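Local coordinates for protein PrgA (Enterococcus faecalis, PDB 6Z9K) that probably shields cells against unwanted conjugation as a wall-anchored surface-exclusion protein, of which this piece is the magnesium-binding CAP domain, at residues 142-147 / 211-217; 76-81 / 197-201; 16-22 / 86-91. One frame throughout, in Å; residues are numbered along the deposited sequence.

Contact 1: residues 142-147 / 211-217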
loop_
_atom_site.group_PDB
_atom_site.type_symbol
_atom_site.label_atom_id
_atom_site.label_comp_id
_atom_site.label_asym_id
_atom_site.label_seq_id
_atom_site.Cartn_x
_atom_site.Cartn_y
_atom_site.Cartn_z
ATOM N N TYR A 142 0.791 -0.724 14.960
ATOM C CA TYR A 142 0.704 -2.019 14.253
ATOM C C TYR A 142 -0.335 -1.948 13.146
ATOM O O TYR A 142 -0.795 -3.011 12.738
ATOM C CB TYR A 142 0.296 -3.175 15.158
ATOM C CG TYR A 142 1.215 -3.348 16.326
ATOM C CD1 TYR A 142 2.594 -3.241 16.166
ATOM C CD2 TYR A 142 0.698 -3.626 17.567
ATOM C CE1 TYR A 142 3.450 -3.362 17.261
ATOM C CE2 TYR A 142 1.549 -3.835 18.649
ATOM C CZ TYR A 142 2.915 -3.644 18.500
ATOM O OH TYR A 142 3.748 -3.789 19.591
ATOM N N TYR A 143 -0.629 -0.785 12.590
ATOM C CA TYR A 143 -1.654 -0.657 11.542
ATOM C C TYR A 143 -1.103 -0.069 10.241
ATOM O O TYR A 143 -1.680 -0.348 9.207
ATOM C CB TYR A 143 -2.782 0.241 12.047
ATOM C CG TYR A 143 -3.631 -0.396 13.112
ATOM C CD1 TYR A 143 -4.470 -1.446 12.818
ATOM C CD2 TYR A 143 -3.586 0.058 14.440
ATOM C CE1 TYR A 143 -5.254 -2.046 13.779
ATOM C CE2 TYR A 143 -4.387 -0.518 15.408
ATOM C CZ TYR A 143 -5.239 -1.560 15.078
ATOM O OH TYR A 143 -6.031 -2.136 16.020
ATOM N N GLU A 144 -0.080 0.803 10.330
ATOM C CA GLU A 144 0.304 1.669 9.204
ATOM C C GLU A 144 1.685 1.354 8.627
ATOM O O GLU A 144 2.673 1.204 9.373
ATOM C CB GLU A 144 0.245 3.125 9.698
ATOM C CG GLU A 144 0.736 4.140 8.685
ATOM C CD GLU A 144 0.595 5.562 9.208
ATOM O OE1 GLU A 144 1.520 6.030 9.870
ATOM O OE2 GLU A 144 -0.503 6.102 8.990
ATOM N N ASN A 145 1.766 1.330 7.299
ATOM C CA ASN A 145 3.016 1.474 6.510
ATOM C C ASN A 145 2.903 2.828 5.805
ATOM O O ASN A 145 1.969 3.050 5.070
ATOM C CB ASN A 145 3.205 0.271 5.589
ATOM C CG ASN A 145 3.538 -0.974 6.373
ATOM O OD1 ASN A 145 4.678 -1.132 6.837
ATOM N ND2 ASN A 145 2.561 -1.869 6.539
ATOM N N LEU A 146 3.853 3.709 6.065
ATOM C CA LEU A 146 3.755 5.110 5.637
ATOM C C LEU A 146 4.820 5.402 4.580
ATOM O O LEU A 146 5.971 5.106 4.802
ATOM C CB LEU A 146 3.950 5.972 6.894
ATOM C CG LEU A 146 3.810 7.468 6.795
ATOM C CD1 LEU A 146 2.412 7.864 6.360
ATOM C CD2 LEU A 146 4.161 8.076 8.146
ATOM N N GLY A 147 4.398 5.972 3.477
ATOM C CA GLY A 147 5.307 6.456 2.429
ATOM C C GLY A 147 5.316 7.949 2.359
ATOM O O GLY A 147 4.312 8.511 2.017
ATOM N N LYS A 211 1.743 12.393 2.143
ATOM C CA LYS A 211 1.933 11.017 2.612
ATOM C C LYS A 211 0.956 10.065 1.965
ATOM O O LYS A 211 -0.150 10.469 1.562
ATOM C CB LYS A 211 1.621 10.955 4.103
ATOM C CG LYS A 211 2.598 11.732 4.963
ATOM C CD LYS A 211 2.016 11.832 6.370
ATOM C CE LYS A 211 2.807 12.760 7.218
ATOM N NZ LYS A 211 2.177 12.951 8.539
ATOM N N ILE A 212 1.437 8.829 1.906
ATOM C CA ILE A 212 0.578 7.664 1.584
ATOM C C ILE A 212 0.528 6.793 2.825
ATOM O O ILE A 212 1.579 6.331 3.293
ATOM C CB ILE A 212 1.164 6.876 0.413
ATOM C CG1 ILE A 212 1.397 7.782 -0.806
ATOM C CG2 ILE A 212 0.243 5.670 0.149
ATOM C CD1 ILE A 212 2.231 7.140 -1.919
ATOM N N HIS A 213 -0.674 6.506 3.302
ATOM C CA HIS A 213 -0.906 5.649 4.488
ATOM C C HIS A 213 -1.500 4.318 4.005
ATOM O O HIS A 213 -2.631 4.321 3.525
ATOM C CB HIS A 213 -1.903 6.319 5.473
ATOM C CG HIS A 213 -1.571 7.717 5.909
ATOM N ND1 HIS A 213 -1.072 7.999 7.175
ATOM C CD2 HIS A 213 -1.733 8.919 5.303
ATOM C CE1 HIS A 213 -0.888 9.315 7.286
ATOM N NE2 HIS A 213 -1.292 9.897 6.160
ATOM N N ILE A 214 -0.735 3.243 4.124
ATOM C CA ILE A 214 -1.257 1.887 3.860
ATOM C C ILE A 214 -1.614 1.266 5.208
ATOM O O ILE A 214 -0.758 1.034 6.029
ATOM C CB ILE A 214 -0.246 1.053 3.047
ATOM C CG1 ILE A 214 0.030 1.703 1.686
ATOM C CG2 ILE A 214 -0.783 -0.384 2.925
ATOM C CD1 ILE A 214 0.959 0.894 0.752
ATOM N N ILE A 215 -2.912 1.077 5.420
ATOM C CA ILE A 215 -3.517 0.572 6.674
ATOM C C ILE A 215 -3.970 -0.878 6.440
ATOM O O ILE A 215 -4.711 -1.123 5.500
ATOM C CB ILE A 215 -4.645 1.503 7.139
ATOM C CG1 ILE A 215 -4.180 2.973 7.216
ATOM C CG2 ILE A 215 -5.169 0.957 8.454
ATOM C CD1 ILE A 215 -2.937 3.197 7.981
ATOM N N SER A 216 -3.445 -1.828 7.189
ATOM C CA SER A 216 -3.833 -3.251 6.961
ATOM C C SER A 216 -3.830 -4.013 8.273
ATOM O O SER A 216 -3.163 -3.611 9.234
ATOM C CB SER A 216 -2.931 -3.875 5.931
ATOM O OG SER A 216 -1.575 -3.837 6.321
ATOM N N TYR A 217 -4.642 -5.061 8.360
ATOM C CA TYR A 217 -4.877 -5.764 9.633
ATOM C C TYR A 217 -5.670 -7.031 9.340
ATOM O O TYR A 217 -6.221 -7.196 8.213
ATOM C CB TYR A 217 -5.678 -4.850 10.592
ATOM C CG TYR A 217 -6.932 -4.304 9.959
ATOM C CD1 TYR A 217 -8.136 -5.015 9.924
ATOM C CD2 TYR A 217 -6.913 -3.033 9.353
ATOM C CE1 TYR A 217 -9.262 -4.513 9.274
ATOM C CE2 TYR A 217 -8.018 -2.561 8.662
ATOM C CZ TYR A 217 -9.211 -3.264 8.664
ATOM O OH TYR A 217 -10.346 -2.816 8.027
HETATM O O HOH W 1 -2.418 -4.700 11.829
HETATM O O HOH W 2 -0.251 -1.628 6.716
#

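Contact 2: residues 76-81 / 197-201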
loop_
_atom_site.group_PDB
_atom_site.type_symbol
_atom_site.label_atom_id
_atom_site.label_comp_id
_atom_site.label_asym_id
_atom_site.label_seq_id
_atom_site.Cartn_x
_atom_site.Cartn_y
_atom_site.Cartn_z
ATOM N N LEU A 76 -8.551 3.859 -5.174
ATOM C CA LEU A 76 -7.191 3.969 -4.616
ATOM C C LEU A 76 -6.870 2.724 -3.794
ATOM O O LEU A 76 -5.779 2.176 -3.980
ATOM C CB LEU A 76 -7.086 5.236 -3.785
ATOM C CG LEU A 76 -5.672 5.657 -3.415
ATOM C CD1 LEU A 76 -4.885 6.066 -4.651
ATOM C CD2 LEU A 76 -5.676 6.729 -2.326
ATOM N N SER A 77 -7.796 2.282 -2.956
ATOM C CA SER A 77 -7.580 1.097 -2.093
ATOM C C SER A 77 -7.561 -0.179 -2.954
ATOM O O SER A 77 -6.691 -1.017 -2.704
ATOM C CB SER A 77 -8.632 1.001 -1.028
ATOM O OG SER A 77 -8.378 1.951 0.009
ATOM N N VAL A 78 -8.450 -0.269 -3.926
ATOM C CA VAL A 78 -8.523 -1.495 -4.754
ATOM C C VAL A 78 -7.241 -1.582 -5.572
ATOM O O VAL A 78 -6.673 -2.692 -5.704
ATOM C CB VAL A 78 -9.780 -1.550 -5.632
ATOM C CG1 VAL A 78 -9.637 -2.666 -6.641
ATOM C CG2 VAL A 78 -11.040 -1.699 -4.815
ATOM N N TYR A 79 -6.764 -0.472 -6.150
ATOM C CA TYR A 79 -5.540 -0.471 -6.989
ATOM C C TYR A 79 -4.361 -1.045 -6.206
ATOM O O TYR A 79 -3.640 -1.963 -6.624
ATOM C CB TYR A 79 -5.209 0.947 -7.413
ATOM C CG TYR A 79 -3.835 1.086 -7.986
ATOM C CD1 TYR A 79 -3.545 0.717 -9.289
ATOM C CD2 TYR A 79 -2.801 1.576 -7.241
ATOM C CE1 TYR A 79 -2.275 0.851 -9.820
ATOM C CE2 TYR A 79 -1.520 1.702 -7.741
ATOM C CZ TYR A 79 -1.229 1.328 -9.040
ATOM O OH TYR A 79 0.031 1.500 -9.562
ATOM N N THR A 80 -4.240 -0.563 -4.966
ATOM C CA THR A 80 -3.103 -0.910 -4.093
ATOM C C THR A 80 -3.225 -2.358 -3.616
ATOM O O THR A 80 -2.253 -3.106 -3.659
ATOM C CB THR A 80 -3.068 0.025 -2.891
ATOM O OG1 THR A 80 -3.114 1.393 -3.322
ATOM C CG2 THR A 80 -1.849 -0.241 -2.033
ATOM N N THR A 81 -4.435 -2.754 -3.279
ATOM C CA THR A 81 -4.698 -4.096 -2.730
ATOM C C THR A 81 -4.475 -5.112 -3.843
ATOM O O THR A 81 -3.985 -6.230 -3.576
ATOM C CB THR A 81 -6.061 -4.157 -2.045
ATOM O OG1 THR A 81 -6.142 -3.119 -1.045
ATOM C CG2 THR A 81 -6.214 -5.488 -1.353
ATOM N N LEU A 197 -7.349 -4.089 3.851
ATOM C CA LEU A 197 -6.433 -2.959 3.566
ATOM C C LEU A 197 -7.262 -1.746 3.176
ATOM O O LEU A 197 -8.257 -1.856 2.475
ATOM C CB LEU A 197 -5.456 -3.379 2.460
ATOM C CG LEU A 197 -4.305 -2.407 2.222
ATOM C CD1 LEU A 197 -3.107 -3.151 1.679
ATOM C CD2 LEU A 197 -4.680 -1.318 1.239
ATOM N N GLY A 198 -6.772 -0.576 3.587
ATOM C CA GLY A 198 -7.284 0.720 3.129
ATOM C C GLY A 198 -6.091 1.621 2.848
ATOM O O GLY A 198 -5.121 1.567 3.637
ATOM N N VAL A 199 -6.184 2.487 1.855
ATOM C CA VAL A 199 -5.114 3.471 1.526
ATOM C C VAL A 199 -5.659 4.875 1.684
ATOM O O VAL A 199 -6.694 5.188 1.116
ATOM C CB VAL A 199 -4.561 3.260 0.098
ATOM C CG1 VAL A 199 -3.449 4.255 -0.201
ATOM C CG2 VAL A 199 -4.095 1.821 -0.094
ATOM N N SER A 200 -4.938 5.704 2.401
ATOM C CA SER A 200 -5.311 7.120 2.480
ATOM C C SER A 200 -4.088 7.988 2.199
ATOM O O SER A 200 -2.960 7.498 2.072
ATOM C CB SER A 200 -5.890 7.411 3.827
ATOM O OG SER A 200 -4.984 6.990 4.845
ATOM N N LEU A 201 -4.355 9.277 2.151
ATOM C CA LEU A 201 -3.373 10.307 1.747
ATOM C C LEU A 201 -3.529 11.486 2.714
ATOM O O LEU A 201 -4.656 11.757 3.138
ATOM C CB LEU A 201 -3.701 10.813 0.337
ATOM C CG LEU A 201 -3.792 9.774 -0.774
ATOM C CD1 LEU A 201 -4.283 10.436 -2.069
ATOM C CD2 LEU A 201 -2.473 9.080 -0.968
HETATM O O HOH W 3 -9.092 4.529 0.176
#

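Contact 3: residues 16-22 / 86-91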
loop_
_atom_site.group_PDB
_atom_site.type_symbol
_atom_site.label_atom_id
_atom_site.label_comp_id
_atom_site.label_asym_id
_atom_site.label_seq_id
_atom_site.Cartn_x
_atom_site.Cartn_y
_atom_site.Cartn_z
ATOM N N ILE A 16 3.969 -6.464 -9.686
ATOM C CA ILE A 16 5.359 -6.393 -9.203
ATOM C C ILE A 16 6.090 -7.650 -9.638
ATOM O O ILE A 16 5.589 -8.783 -9.412
ATOM C CB ILE A 16 5.390 -6.140 -7.688
ATOM C CG1 ILE A 16 4.726 -4.788 -7.401
ATOM C CG2 ILE A 16 6.820 -6.168 -7.175
ATOM C CD1 ILE A 16 4.333 -4.650 -5.986
ATOM N N ASN A 17 7.256 -7.470 -10.193
ATOM C CA ASN A 17 8.030 -8.635 -10.707
ATOM C C ASN A 17 8.877 -9.217 -9.579
ATOM O O ASN A 17 9.707 -8.478 -9.013
ATOM C CB ASN A 17 8.908 -8.197 -11.863
ATOM C CG ASN A 17 8.089 -7.628 -12.999
ATOM O OD1 ASN A 17 7.177 -8.310 -13.474
ATOM N ND2 ASN A 17 8.367 -6.387 -13.386
ATOM N N LEU A 18 8.633 -10.470 -9.199
ATOM C CA LEU A 18 9.339 -11.023 -8.035
ATOM C C LEU A 18 10.639 -11.620 -8.522
ATOM O O LEU A 18 10.712 -12.306 -9.543
ATOM C CB LEU A 18 8.517 -12.073 -7.293
ATOM C CG LEU A 18 7.177 -11.579 -6.774
ATOM C CD1 LEU A 18 6.483 -12.675 -5.987
ATOM C CD2 LEU A 18 7.328 -10.327 -5.946
ATOM N N PRO A 19 11.711 -11.421 -7.748
ATOM C CA PRO A 19 13.008 -12.014 -8.072
ATOM C C PRO A 19 13.083 -13.445 -7.575
ATOM O O PRO A 19 12.320 -13.853 -6.685
ATOM C CB PRO A 19 13.966 -11.152 -7.249
ATOM C CG PRO A 19 13.166 -10.798 -6.032
ATOM C CD PRO A 19 11.760 -10.563 -6.553
ATOM N N PRO A 20 14.025 -14.250 -8.099
ATOM C CA PRO A 20 14.285 -15.557 -7.511
ATOM C C PRO A 20 14.672 -15.458 -6.043
ATOM O O PRO A 20 15.297 -14.462 -5.638
ATOM C CB PRO A 20 15.461 -16.105 -8.344
ATOM C CG PRO A 20 15.437 -15.301 -9.619
ATOM C CD PRO A 20 14.959 -13.922 -9.179
ATOM N N LYS A 21 14.237 -16.438 -5.256
ATOM C CA LYS A 21 14.532 -16.578 -3.815
ATOM C C LYS A 21 13.773 -15.570 -2.981
ATOM O O LYS A 21 13.968 -15.543 -1.779
ATOM C CB LYS A 21 16.027 -16.463 -3.508
ATOM C CG LYS A 21 16.866 -17.397 -4.339
ATOM C CD LYS A 21 18.274 -17.391 -3.846
ATOM C CE LYS A 21 19.199 -18.015 -4.838
ATOM N NZ LYS A 21 20.612 -17.983 -4.396
ATOM N N PHE A 22 12.759 -14.920 -3.528
ATOM C CA PHE A 22 11.919 -14.021 -2.716
ATOM C C PHE A 22 11.087 -14.809 -1.709
ATOM O O PHE A 22 10.625 -15.910 -2.014
ATOM C CB PHE A 22 11.035 -13.158 -3.611
ATOM C CG PHE A 22 10.344 -12.044 -2.847
ATOM C CD1 PHE A 22 11.077 -11.015 -2.274
ATOM C CD2 PHE A 22 8.968 -12.012 -2.693
ATOM C CE1 PHE A 22 10.448 -9.967 -1.610
ATOM C CE2 PHE A 22 8.353 -11.006 -1.957
ATOM C CZ PHE A 22 9.094 -9.971 -1.468
ATOM N N ASP A 86 -1.420 -9.685 -5.349
ATOM C CA ASP A 86 -0.725 -10.458 -6.405
ATOM C C ASP A 86 0.517 -11.092 -5.757
ATOM O O ASP A 86 0.766 -12.275 -5.965
ATOM C CB ASP A 86 -0.486 -9.565 -7.607
ATOM C CG ASP A 86 0.306 -10.209 -8.732
ATOM O OD1 ASP A 86 -0.207 -11.172 -9.276
ATOM O OD2 ASP A 86 1.424 -9.731 -9.036
ATOM N N VAL A 87 1.285 -10.327 -4.998
ATOM C CA VAL A 87 2.505 -10.829 -4.337
ATOM C C VAL A 87 2.076 -11.816 -3.257
ATOM O O VAL A 87 2.610 -12.913 -3.144
ATOM C CB VAL A 87 3.293 -9.651 -3.755
ATOM C CG1 VAL A 87 4.473 -10.085 -2.937
ATOM C CG2 VAL A 87 3.720 -8.718 -4.863
ATOM N N ARG A 88 1.094 -11.439 -2.435
ATOM C CA ARG A 88 0.689 -12.294 -1.288
ATOM C C ARG A 88 0.200 -13.654 -1.805
ATOM O O ARG A 88 0.589 -14.700 -1.204
ATOM C CB ARG A 88 -0.375 -11.576 -0.467
ATOM C CG ARG A 88 0.224 -10.445 0.349
ATOM C CD ARG A 88 -0.788 -9.727 1.207
ATOM N NE ARG A 88 -1.380 -10.557 2.254
ATOM C CZ ARG A 88 -0.941 -10.694 3.492
ATOM N NH1 ARG A 88 0.047 -9.954 3.975
ATOM N NH2 ARG A 88 -1.524 -11.579 4.273
ATOM N N LYS A 89 -0.577 -13.682 -2.889
ATOM C CA LYS A 89 -1.107 -14.937 -3.440
ATOM C C LYS A 89 0.087 -15.785 -3.928
ATOM O O LYS A 89 0.106 -17.034 -3.672
ATOM C CB LYS A 89 -2.091 -14.675 -4.579
ATOM C CG LYS A 89 -2.731 -15.955 -5.113
ATOM C CD LYS A 89 -3.833 -15.659 -6.066
ATOM C CE LYS A 89 -4.659 -16.895 -6.349
ATOM N NZ LYS A 89 -5.598 -16.646 -7.475
ATOM N N LYS A 90 1.091 -15.183 -4.535
ATOM C CA LYS A 90 2.235 -16.003 -5.035
ATOM C C LYS A 90 2.934 -16.657 -3.846
ATOM O O LYS A 90 3.448 -17.775 -4.016
ATOM C CB LYS A 90 3.202 -15.152 -5.844
ATOM C CG LYS A 90 2.623 -14.795 -7.209
ATOM C CD LYS A 90 3.457 -13.827 -7.989
ATOM C CE LYS A 90 2.915 -13.592 -9.395
ATOM N NZ LYS A 90 3.775 -12.606 -10.107
ATOM N N LEU A 91 2.916 -16.004 -2.685
ATOM C CA LEU A 91 3.617 -16.500 -1.473
ATOM C C LEU A 91 2.666 -17.330 -0.597
ATOM O O LEU A 91 3.101 -17.792 0.467
ATOM C CB LEU A 91 4.244 -15.333 -0.695
ATOM C CG LEU A 91 5.396 -14.591 -1.354
ATOM C CD1 LEU A 91 5.916 -13.477 -0.474
ATOM C CD2 LEU A 91 6.531 -15.518 -1.745
HETATM O O HOH W 4 1.896 -7.286 -8.019
HETATM O O HOH W 5 3.786 -10.359 -8.382
HETATM O O HOH W 6 6.767 -12.222 -10.546
#

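Contact 1: residues 142-147 / 211-217
Glu-144 and His-213 are joined by a side-chain hydrogen bond: His-213 ND1 donates to Glu-144 OE2 over 2.7 Å, almost straight at 175°. The oxygen sits in the plane of the imidazole, at its edge, while the nitrogen stands above the carboxylate plane, because the two flat groups are turned 51° against each other. Glu-144 gets there with CG anti to its backbone N (chi1 175°) and the chain extended to the carboxylate. Its second oxygen, OE1, binds His-120 ND1, and His-213 NE2 is bonded to Ser-202 OG, which together fix the ring and the carboxylate.

Apolar contacts flank this pair. Leu-146 runs alongside His-213, pointing the same way, and lays CD1 over one ring face in a CH-pi contact, 3.8 Å from the ring centroid. Ile-215 brings CD1 within 3.6 Å of Glu-144 CB. On the other face of the sheet, Ile-212 and Ile-214 pack on helix 160-176.

Backbone bonds join strands 144-147 and 211-217 antiparallel. Asn-145 with Ile-214 and Gly-147 with Ile-212 are hydrogen-bonded pairs; Asn-145 N reaches Ile-214 O at 2.8 Å. Just before strand 144-147, Tyr-143 O accepts from Ser-216 N at 3.1 Å.

Water completes the polar network. One molecule accepts from Asn-145 ND2 at 2.8 Å, donates to Ile-214 O and binds Ser-216 OG at 2.6 Å. Asn-145 ND2 is also bonded to Ser-188, and Ser-216 OG to Lys-194.

With OE1 on His-120 and OE2 on His-213, the rotation of the Glu-144 carboxylate is fixed between two imidazoles, beside the magnesium site of Leu-146 and His-185. A His/Glu-rich pocket of this kind recalls the one of CAP domains.

Contact 2: residues 76-81 / 197-201
Ser-77 takes hold of Val-199 through one hydroxyl. Its OG, placed beside the serine's own backbone N (chi1 -76°), accepts from Val-199 N at 2.9 Å with an N-H...O angle of 162°. A water bound to the same OG at 2.7 Å donates to Val-199 O, so both polar backbone atoms of Val-199 are tied to a single helical side chain.

The two threonines fold their hydroxyls back onto the helix. In each, OG1 lies beside the backbone N and CG2 opposite it, a rotation that brings OG1 to the carbonyl four residues earlier. Thr-80 OG1 donates to Leu-76 O at 2.9 Å, and Thr-81 OG1 to Ser-77 O at 2.7 Å from above the carbonyl plane. Each carbonyl also receives the regular helix bond, and at Leu-76 O the two donors come from opposite faces of its plane. So engaged, both threonines can meet the strand's apolar side chains.

Thr-80 and Val-199 meet tip to tip, and Val-199 CG2 presses tightly on Thr-80 CB at 3.5 Å. The other valine branch, CG1, is crossed at about a right angle by Leu-76. With CG swung opposite its backbone N (chi1 -166°), that leucine carries CD2 tip to tip onto Leu-201, 3.9 Å from its CG. Thr-81 and Leu-197 instead slide past each other in opposite directions, with Thr-81 OG1 3.3 Å from Leu-197 CD2.

Helix 70-90 thus rests on 196-202, a strand at one side of the three-stranded sheet. Gly-198 and Ser-200 bond to 211-217, so Val-199 N and O point away from that strand, and Ser-77 and its water take this outer edge. Thr-80 also reaches Ile-214 and, like Leu-76, Ile-167 of helix 160-176; Ser-77 leans on Ile-103 of helix 100-112.

Contact 3: residues 16-22 / 86-91
Asp-86 OD2 collects two water donors and a lysine, and through them faces Ile-16, whose backbone N lies 4.2 Å away. One water donates to OD2 at 2.7 Å and accepts from Ile-16 N. A second donates to both OD2 and Ile-16 O while accepting from Lys-90 NZ at 2.8 Å. Lys-90 NZ adds a long salt bridge to the same OD2, at 3.9 Å, and has a further partner in Glu-240. A third water relays Lys-90 NZ to Leu-18 N, so the polar link between loop and helix is made by solvent-bridged backbone groups.

Asp-86 holds its carboxylate on this side with CG anti to the backbone N (chi1 176°). One helical turn on, Lys-90 stretches out beyond CG, which carries its ammonium group back alongside the aspartate. Its aliphatic part is crossed slantwise by Leu-18, whose CD1 lies 3.8 Å from Lys-90 CD.

Beside the waters lies an apolar patch centred on Val-87. Its CG2 branch faces Ile-16 CB and Leu-18 CD2, the latter at 4.1 Å, while CG1 lies 4.1 Å from Phe-22 CE2. The phenylalanine side chain crosses both Val-87 and Leu-91 at about a right angle, with CE2 3.8 Å from Leu-91 CD1. Phe-22 closes a type II beta turn begun at Pro-19, and its ring also packs edge-to-face with Phe-176 of helix 160-176. Leu-91 is where the chain leaves helix 70-90.

The chemistry divides in two: an apolar patch brings loop 16-22 against the end of the helix, and two bridging waters link the Asp-86 carboxylate to the N and O of Ile-16. Lys-90, shared with Glu-240, can add only a modest attraction, and the two water donors probably do more to stabilise the carboxylate.

How the contacts relate
Contacts 1 and 2 are buried near the middle of the domain, whereas contact 3 lies farther out and is only partly buried. The first two share one sheet: strand 211-217 is central, bonded to 144-148 on one side and to 196-202 on the other, with His-213 N facing Ser-200 O and Ile-215 O facing Gly-198 N. Contacts 2 and 3 both use helix 70-90, an earlier part for the sheet and its end for loop 16-22. Chemistry changes accordingly: strand pairing and a His-carboxylate bond in the contact that also supplies Leu-146 to the metal site, then a serine-to-backbone bond among close-packed side chains, and finally apolar packing with water bridges.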